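Local structure of telomerase reverse transcriptase (Takifugu rubripes, 4LMO) at residues L92-A104 with F112-F125. The protein supplies the RNA-binding domain of the catalytic subunit of telomerase, which copies an RNA template into telomeric repeats at chromosome ends. Residues are numbered along the deposited sequence; the frame is centred on the assembly and turned at random.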
ATOM      1  N   LEU A  92     -12.845  -4.918  -1.092  1.00 38.56           N
ATOM      2  CA  LEU A  92     -12.500  -6.317  -0.843  1.00 38.33           C
ATOM      3  C   LEU A  92     -13.708  -7.224  -1.096  1.00 39.46           C
ATOM      4  O   LEU A  92     -13.564  -8.328  -1.624  1.00 39.22           O
ATOM      5  CB  LEU A  92     -11.987  -6.509   0.589  1.00 37.36           C
ATOM      6  CG  LEU A  92     -10.557  -6.075   0.937  1.00 36.75           C
ATOM      7  CD1 LEU A  92     -10.394  -5.917   2.441  1.00 36.71           C
ATOM      8  CD2 LEU A  92      -9.516  -7.037   0.379  1.00 35.74           C
ATOM      9  N   GLN A  93     -14.894  -6.742  -0.722  1.00 40.49           N
ATOM     10  CA  GLN A  93     -16.135  -7.500  -0.879  1.00 42.17           C
ATOM     11  C   GLN A  93     -16.605  -7.589  -2.324  1.00 43.12           C
ATOM     12  O   GLN A  93     -17.389  -8.473  -2.672  1.00 44.59           O
ATOM     13  CB  GLN A  93     -17.246  -6.917  -0.000  1.00 43.02           C
ATOM     14  CG  GLN A  93     -17.212  -7.400   1.443  1.00 43.87           C
ATOM     15  CD  GLN A  93     -17.350  -8.909   1.566  1.00 43.67           C
ATOM     16  OE1 GLN A  93     -16.448  -9.585   2.052  1.00 43.29           O
ATOM     17  NE2 GLN A  93     -18.478  -9.441   1.111  1.00 44.93           N
ATOM     18  N   LYS A  94     -16.135  -6.671  -3.163  1.00 42.80           N
ATOM     19  CA  LYS A  94     -16.492  -6.687  -4.578  1.00 43.23           C
ATOM     20  C   LYS A  94     -15.332  -7.163  -5.464  1.00 42.11           C
ATOM     21  O   LYS A  94     -15.394  -7.052  -6.693  1.00 42.47           O
ATOM     22  CB  LYS A  94     -17.045  -5.322  -5.019  1.00 44.47           C
ATOM     23  CG  LYS A  94     -16.003  -4.228  -5.211  1.00 45.38           C
ATOM     24  CD  LYS A  94     -16.542  -2.847  -4.853  1.00 47.00           C
ATOM     25  CE  LYS A  94     -17.604  -2.347  -5.824  1.00 48.62           C
ATOM     26  NZ  LYS A  94     -17.847  -0.887  -5.650  1.00 49.58           N
ATOM     27  N   THR A  95     -14.285  -7.701  -4.836  1.00 40.47           N
ATOM     28  CA  THR A  95     -13.176  -8.330  -5.566  1.00 39.53           C
ATOM     29  C   THR A  95     -12.903  -9.760  -5.100  1.00 39.59           C
ATOM     30  O   THR A  95     -12.797 -10.664  -5.924  1.00 39.79           O
ATOM     31  CB  THR A  95     -11.870  -7.497  -5.536  1.00 38.09           C
ATOM     32  OG1 THR A  95     -11.519  -7.178  -4.185  1.00 36.39           O
ATOM     33  CG2 THR A  95     -12.025  -6.208  -6.346  1.00 38.09           C
ATOM     34  N   CYS A  96     -12.790  -9.967  -3.790  1.00 39.89           N
ATOM     35  CA  CYS A  96     -12.616 -11.314  -3.248  1.00 40.98           C
ATOM     36  C   CYS A  96     -13.384 -11.485  -1.935  1.00 41.92           C
ATOM     37  O   CYS A  96     -12.790 -11.487  -0.855  1.00 41.81           O
ATOM     38  CB  CYS A  96     -11.132 -11.640  -3.070  1.00 41.07           C
ATOM     39  SG  CYS A  96     -10.799 -13.404  -2.882  1.00 41.83           S
ATOM     40  N   PRO A  97     -14.717 -11.645  -2.034  1.00 43.04           N
ATOM     41  CA  PRO A  97     -15.615 -11.559  -0.883  1.00 43.60           C
ATOM     42  C   PRO A  97     -15.522 -12.742   0.070  1.00 44.22           C
ATOM     43  O   PRO A  97     -15.052 -13.816  -0.306  1.00 44.18           O
ATOM     44  CB  PRO A  97     -17.004 -11.508  -1.525  1.00 44.58           C
ATOM     45  CG  PRO A  97     -16.845 -12.231  -2.816  1.00 44.70           C
ATOM     46  CD  PRO A  97     -15.438 -11.976  -3.277  1.00 43.46           C
ATOM     47  N   LEU A  98     -15.975 -12.524   1.300  1.00 45.38           N
ATOM     48  CA  LEU A  98     -16.023 -13.567   2.314  1.00 46.28           C
ATOM     49  C   LEU A  98     -17.223 -14.475   2.065  1.00 47.38           C
ATOM     50  O   LEU A  98     -18.276 -14.015   1.620  1.00 47.83           O
ATOM     51  CB  LEU A  98     -16.084 -12.940   3.714  1.00 46.46           C
ATOM     52  CG  LEU A  98     -15.024 -11.872   4.034  1.00 45.57           C
ATOM     53  CD1 LEU A  98     -15.421 -11.021   5.231  1.00 46.67           C
ATOM     54  CD2 LEU A  98     -13.641 -12.479   4.231  1.00 44.55           C
ATOM     55  N   VAL A  99     -17.052 -15.766   2.333  1.00 48.63           N
ATOM     56  CA  VAL A  99     -18.134 -16.739   2.195  1.00 50.96           C
ATOM     57  C   VAL A  99     -18.433 -17.356   3.559  1.00 53.11           C
ATOM     58  O   VAL A  99     -17.718 -18.250   4.017  1.00 53.05           O
ATOM     59  CB  VAL A  99     -17.803 -17.850   1.167  1.00 50.15           C
ATOM     60  CG1 VAL A  99     -19.019 -18.732   0.919  1.00 50.31           C
ATOM     61  CG2 VAL A  99     -17.308 -17.256  -0.144  1.00 49.33           C
ATOM     62  N   GLY A 100     -19.483 -16.851   4.201  1.00 56.14           N
ATOM     63  CA  GLY A 100     -19.951 -17.358   5.491  1.00 60.19           C
ATOM     64  C   GLY A 100     -18.913 -17.394   6.599  1.00 62.86           C
ATOM     65  O   GLY A 100     -18.724 -18.430   7.240  1.00 63.51           O
ATOM     66  N   ILE A 101     -18.236 -16.268   6.826  1.00 65.74           N
ATOM     67  CA  ILE A 101     -17.252 -16.182   7.912  1.00 68.99           C
ATOM     68  C   ILE A 101     -17.876 -15.679   9.218  1.00 71.88           C
ATOM     69  O   ILE A 101     -17.551 -16.180  10.296  1.00 72.97           O
ATOM     70  CB  ILE A 101     -15.977 -15.371   7.533  1.00 68.57           C
ATOM     71  CG1 ILE A 101     -16.245 -13.862   7.444  1.00 68.88           C
ATOM     72  CG2 ILE A 101     -15.339 -15.909   6.259  1.00 68.30           C
ATOM     73  CD1 ILE A 101     -15.785 -13.076   8.658  1.00 69.58           C
ATOM     74  N   LYS A 102     -18.770 -14.697   9.111  1.00 74.94           N
ATOM     75  CA  LYS A 102     -19.456 -14.143  10.277  1.00 79.31           C
ATOM     76  C   LYS A 102     -20.717 -14.949  10.598  1.00 82.34           C
ATOM     77  O   LYS A 102     -21.273 -14.840  11.693  1.00 83.72           O
ATOM     78  CB  LYS A 102     -19.798 -12.667  10.056  1.00 79.46           C
ATOM     79  CG  LYS A 102     -19.886 -11.851  11.341  1.00 80.12           C
ATOM     80  CD  LYS A 102     -20.528 -10.489  11.117  1.00 80.72           C
ATOM     81  CE  LYS A 102     -19.553  -9.483  10.522  1.00 79.58           C
ATOM     82  NZ  LYS A 102     -20.198  -8.158  10.306  1.00 79.95           N
ATOM     83  N   ASP A 103     -21.155 -15.755   9.633  1.00 84.48           N
ATOM     84  CA  ASP A 103     -22.306 -16.639   9.802  1.00 87.97           C
ATOM     85  C   ASP A 103     -21.880 -18.096   9.985  1.00 87.82           C
ATOM     86  O   ASP A 103     -22.728 -18.992  10.022  1.00 88.54           O
ATOM     87  CB  ASP A 103     -23.253 -16.522   8.601  1.00 90.51           C
ATOM     88  CG  ASP A 103     -23.923 -15.160   8.506  1.00 92.37           C
ATOM     89  OD1 ASP A 103     -24.398 -14.640   9.541  1.00 93.13           O
ATOM     90  OD2 ASP A 103     -23.988 -14.614   7.383  1.00 92.64           O
ATOM     91  N   ALA A 104     -20.568 -18.314  10.103  1.00 87.11           N
ATOM     92  CA  ALA A 104     -19.967 -19.652  10.194  1.00 86.66           C
ATOM     93  C   ALA A 104     -20.841 -20.684  10.908  1.00 88.04           C
ATOM     94  O   ALA A 104     -21.061 -21.781  10.390  1.00 87.31           O
ATOM     95  CB  ALA A 104     -18.593 -19.572  10.850  1.00 85.89           C
ATOM     96  N   PHE A 112     -13.212 -23.816   4.781  1.00 46.24           N
ATOM     97  CA  PHE A 112     -12.567 -22.522   4.544  1.00 43.61           C
ATOM     98  C   PHE A 112     -11.234 -22.610   3.801  1.00 42.30           C
ATOM     99  O   PHE A 112     -10.756 -21.608   3.272  1.00 41.82           O
ATOM    100  CB  PHE A 112     -12.401 -21.759   5.861  1.00 43.22           C
ATOM    101  CG  PHE A 112     -13.693 -21.520   6.589  1.00 43.55           C
ATOM    102  CD1 PHE A 112     -14.521 -20.458   6.239  1.00 43.61           C
ATOM    103  CD2 PHE A 112     -14.086 -22.360   7.626  1.00 44.30           C
ATOM    104  CE1 PHE A 112     -15.717 -20.239   6.907  1.00 44.21           C
ATOM    105  CE2 PHE A 112     -15.279 -22.147   8.298  1.00 45.19           C
ATOM    106  CZ  PHE A 112     -16.096 -21.085   7.938  1.00 45.12           C
ATOM    107  N   LEU A 113     -10.642 -23.802   3.759  1.00 42.32           N
ATOM    108  CA  LEU A 113      -9.368 -24.008   3.059  1.00 42.01           C
ATOM    109  C   LEU A 113      -9.381 -23.595   1.574  1.00 41.68           C
ATOM    110  O   LEU A 113      -8.415 -22.994   1.103  1.00 41.17           O
ATOM    111  CB  LEU A 113      -8.862 -25.450   3.227  1.00 42.76           C
ATOM    112  CG  LEU A 113      -8.429 -25.915   4.625  1.00 43.29           C
ATOM    113  CD1 LEU A 113      -8.202 -27.418   4.638  1.00 44.74           C
ATOM    114  CD2 LEU A 113      -7.182 -25.191   5.113  1.00 43.53           C
ATOM    115  N   PRO A 114     -10.470 -23.902   0.833  1.00 42.03           N
ATOM    116  CA  PRO A 114     -10.515 -23.458  -0.566  1.00 41.58           C
ATOM    117  C   PRO A 114     -10.781 -21.960  -0.742  1.00 40.91           C
ATOM    118  O   PRO A 114     -10.636 -21.441  -1.851  1.00 41.11           O
ATOM    119  CB  PRO A 114     -11.691 -24.253  -1.156  1.00 42.09           C
ATOM    120  CG  PRO A 114     -11.992 -25.329  -0.169  1.00 42.71           C
ATOM    121  CD  PRO A 114     -11.636 -24.744   1.159  1.00 42.30           C
ATOM    122  N   GLN A 115     -11.170 -21.275   0.333  1.00 40.02           N
ATOM    123  CA  GLN A 115     -11.548 -19.864   0.247  1.00 39.05           C
ATOM    124  C   GLN A 115     -10.344 -18.921   0.323  1.00 38.13           C
ATOM    125  O   GLN A 115     -10.186 -18.166   1.287  1.00 37.75           O
ATOM    126  CB  GLN A 115     -12.591 -19.506   1.311  1.00 39.34           C
ATOM    127  CG  GLN A 115     -13.388 -18.254   0.979  1.00 39.56           C
ATOM    128  CD  GLN A 115     -14.186 -17.727   2.152  1.00 39.90           C
ATOM    129  OE1 GLN A 115     -14.862 -18.480   2.857  1.00 40.62           O
ATOM    130  NE2 GLN A 115     -14.119 -16.420   2.363  1.00 39.72           N
ATOM    131  N   HIS A 116      -9.504 -18.976  -0.704  1.00 37.49           N
ATOM    132  CA  HIS A 116      -8.364 -18.072  -0.830  1.00 37.34           C
ATOM    133  C   HIS A 116      -8.488 -17.237  -2.078  1.00 37.46           C
ATOM    134  O   HIS A 116      -9.281 -17.551  -2.966  1.00 37.76           O
ATOM    135  CB  HIS A 116      -7.049 -18.849  -0.812  1.00 36.76           C
ATOM    136  CG  HIS A 116      -6.988 -19.978  -1.813  1.00 36.58           C
ATOM    137  ND1 HIS A 116      -6.343 -19.870  -2.987  1.00 36.59           N
ATOM    138  CD2 HIS A 116      -7.523 -21.262  -1.776  1.00 37.25           C
ATOM    139  CE1 HIS A 116      -6.456 -21.024  -3.669  1.00 37.07           C
ATOM    140  NE2 HIS A 116      -7.181 -21.874  -2.927  1.00 37.62           N
ATOM    141  N   CYS A 117      -7.714 -16.159  -2.150  1.00 37.70           N
ATOM    142  CA  CYS A 117      -7.747 -15.255  -3.295  1.00 37.98           C
ATOM    143  C   CYS A 117      -6.541 -15.456  -4.202  1.00 36.81           C
ATOM    144  O   CYS A 117      -5.397 -15.400  -3.747  1.00 37.20           O
ATOM    145  CB  CYS A 117      -7.802 -13.800  -2.826  1.00 39.09           C
ATOM    146  SG  CYS A 117      -9.158 -13.443  -1.685  1.00 42.39           S
ATOM    147  N   GLY A 118      -6.801 -15.691  -5.485  1.00 35.70           N
ATOM    148  CA  GLY A 118      -5.739 -15.767  -6.485  1.00 34.95           C
ATOM    149  C   GLY A 118      -5.093 -14.409  -6.684  1.00 33.56           C
ATOM    150  O   GLY A 118      -5.735 -13.377  -6.477  1.00 33.13           O
ATOM    151  N   SER A 119      -3.826 -14.407  -7.090  1.00 32.80           N
ATOM    152  CA  SER A 119      -3.048 -13.167  -7.237  1.00 31.95           C
ATOM    153  C   SER A 119      -3.702 -12.130  -8.153  1.00 31.21           C
ATOM    154  O   SER A 119      -3.497 -10.926  -7.982  1.00 30.93           O
ATOM    155  CB  SER A 119      -1.627 -13.474  -7.716  1.00 32.47           C
ATOM    156  OG  SER A 119      -1.648 -14.188  -8.939  1.00 33.91           O
ATOM    157  N   HIS A 120      -4.487 -12.611  -9.115  1.00 30.74           N
ATOM    158  CA  HIS A 120      -5.228 -11.760 -10.047  1.00 30.30           C
ATOM    159  C   HIS A 120      -6.356 -11.026  -9.372  1.00 30.14           C
ATOM    160  O   HIS A 120      -6.695  -9.906  -9.763  1.00 30.35           O
ATOM    161  CB  HIS A 120      -5.748 -12.585 -11.224  1.00 30.73           C
ATOM    162  CG  HIS A 120      -6.528 -13.813 -10.816  1.00 30.53           C
ATOM    163  ND1 HIS A 120      -7.849 -13.934 -11.030  1.00 31.14           N
ATOM    164  CD2 HIS A 120      -6.122 -14.988 -10.189  1.00 30.69           C
ATOM    165  CE1 HIS A 120      -8.271 -15.125 -10.564  1.00 31.07           C
ATOM    166  NE2 HIS A 120      -7.215 -15.768 -10.049  1.00 30.91           N
ATOM    167  N   ARG A 121      -6.945 -11.656  -8.358  1.00 29.99           N
ATOM    168  CA  ARG A 121      -7.973 -11.036  -7.516  1.00 29.82           C
ATOM    169  C   ARG A 121      -7.365  -9.998  -6.581  1.00 29.06           C
ATOM    170  O   ARG A 121      -7.936  -8.930  -6.368  1.00 28.86           O
ATOM    171  CB  ARG A 121      -8.697 -12.102  -6.689  1.00 29.90           C
ATOM    172  CG  ARG A 121      -9.591 -13.009  -7.507  1.00 30.33           C
ATOM    173  CD  ARG A 121     -10.903 -12.312  -7.782  1.00 30.67           C
ATOM    174  NE  ARG A 121     -11.411 -12.612  -9.111  1.00 30.92           N
ATOM    175  CZ  ARG A 121     -12.500 -12.066  -9.638  1.00 31.30           C
ATOM    176  NH1 ARG A 121     -13.213 -11.180  -8.946  1.00 30.89           N
ATOM    177  NH2 ARG A 121     -12.876 -12.410 -10.863  1.00 31.65           N
ATOM    178  N   VAL A 122      -6.204 -10.328  -6.021  1.00 28.54           N
ATOM    179  CA  VAL A 122      -5.454  -9.404  -5.175  1.00 28.31           C
ATOM    180  C   VAL A 122      -5.030  -8.185  -5.997  1.00 28.57           C
ATOM    181  O   VAL A 122      -4.984  -7.063  -5.480  1.00 28.88           O
ATOM    182  CB  VAL A 122      -4.242 -10.096  -4.512  1.00 27.65           C
ATOM    183  CG1 VAL A 122      -3.368  -9.089  -3.775  1.00 27.28           C
ATOM    184  CG2 VAL A 122      -4.717 -11.183  -3.559  1.00 27.38           C
ATOM    185  N   TYR A 123      -4.748  -8.403  -7.280  1.00 28.73           N
ATOM    186  CA  TYR A 123      -4.499  -7.293  -8.196  1.00 28.79           C
ATOM    187  C   TYR A 123      -5.723  -6.383  -8.358  1.00 28.90           C
ATOM    188  O   TYR A 123      -5.597  -5.163  -8.272  1.00 29.05           O
ATOM    189  CB  TYR A 123      -4.004  -7.775  -9.564  1.00 29.07           C
ATOM    190  CG  TYR A 123      -4.001  -6.672 -10.597  1.00 29.30           C
ATOM    191  CD1 TYR A 123      -3.043  -5.658 -10.559  1.00 29.34           C
ATOM    192  CD2 TYR A 123      -4.977  -6.622 -11.592  1.00 29.93           C
ATOM    193  CE1 TYR A 123      -3.046  -4.632 -11.492  1.00 29.68           C
ATOM    194  CE2 TYR A 123      -4.993  -5.599 -12.529  1.00 30.53           C
ATOM    195  CZ  TYR A 123      -4.026  -4.607 -12.474  1.00 30.37           C
ATOM    196  OH  TYR A 123      -4.036  -3.593 -13.403  1.00 30.82           O
ATOM    197  N   LEU A 124      -6.893  -6.972  -8.605  1.00 28.59           N
ATOM    198  CA  LEU A 124      -8.107  -6.187  -8.835  1.00 28.48           C
ATOM    199  C   LEU A 124      -8.430  -5.280  -7.646  1.00 28.09           C
ATOM    200  O   LEU A 124      -8.730  -4.098  -7.825  1.00 28.32           O
ATOM    201  CB  LEU A 124      -9.297  -7.092  -9.177  1.00 28.80           C
ATOM    202  CG  LEU A 124      -9.242  -7.864 -10.500  1.00 29.09           C
ATOM    203  CD1 LEU A 124     -10.337  -8.923 -10.544  1.00 29.38           C
ATOM    204  CD2 LEU A 124      -9.333  -6.935 -11.705  1.00 29.05           C
ATOM    205  N   PHE A 125      -8.350  -5.837  -6.439  1.00 27.69           N
ATOM    206  CA  PHE A 125      -8.507  -5.063  -5.207  1.00 27.65           C
ATOM    207  C   PHE A 125      -7.495  -3.921  -5.115  1.00 27.39           C
ATOM    208  O   PHE A 125      -7.869  -2.770  -4.892  1.00 27.31           O
ATOM    209  CB  PHE A 125      -8.392  -5.963  -3.972  1.00 26.95           C
ATOM    210  CG  PHE A 125      -8.153  -5.206  -2.693  1.00 26.62           C
ATOM    211  CD1 PHE A 125      -9.152  -4.403  -2.143  1.00 26.81           C
ATOM    212  CD2 PHE A 125      -6.925  -5.285  -2.041  1.00 25.72           C
ATOM    213  CE1 PHE A 125      -8.928  -3.699  -0.970  1.00 26.85           C
ATOM    214  CE2 PHE A 125      -6.699  -4.588  -0.866  1.00 25.54           C
ATOM    215  CZ  PHE A 125      -7.703  -3.797  -0.328  1.00 26.22           C
TER
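Thr-95, just past the end of helix 88-93, sets its side chain against the first turns of helix 119-133. Its CG2 lies on the backbone at Leu-124 and Phe-125, 3.7 Å from Phe-125 N, while OG1 passes 3.4 Å from Phe-125 CB. OG1 sits between its own N and C, where it also hydrogen-bonds Leu-91 O. The Phe-125 ring, carried by a CG trans to the backbone N (chi1 164°), takes Leu-92 CD2 squarely over one face, a CH-pi contact 3.5 Å from the ring centroid; Leu-216 and Cys-220 of helix 191-220 also touch the Phe-125 side chain. Replacing this ring by an alanine's methyl is likely to leave Leu-92 CD2 without its aromatic face and a gap between helices 88-93 and 119-133. Arg-121, bent at chi2 and chi3, sends NH1 to a lone pair of Thr-95 O (3.1 Å, N-H...O 164°), with the oxygen near the guanidinium plane and Leu-124 CD1 over one face. Next along, Cys-96 SG and Cys-117 SG form a disulfide (chi3 -103°). Beyond it Gln-115, its chain extended past CG, lies obliquely across Val-99, its CG 4.2 Å from Val-99 CG2; Phe-112 CE1 meets Gly-100 O 3.5 Å away at the ring edge. The disulfide, with the Arg-121 bond and the Leu-92/Phe-125 contact on its helix side, thus ties the chain after helix 88-93 to the lead-in and first turns of helix 119-133.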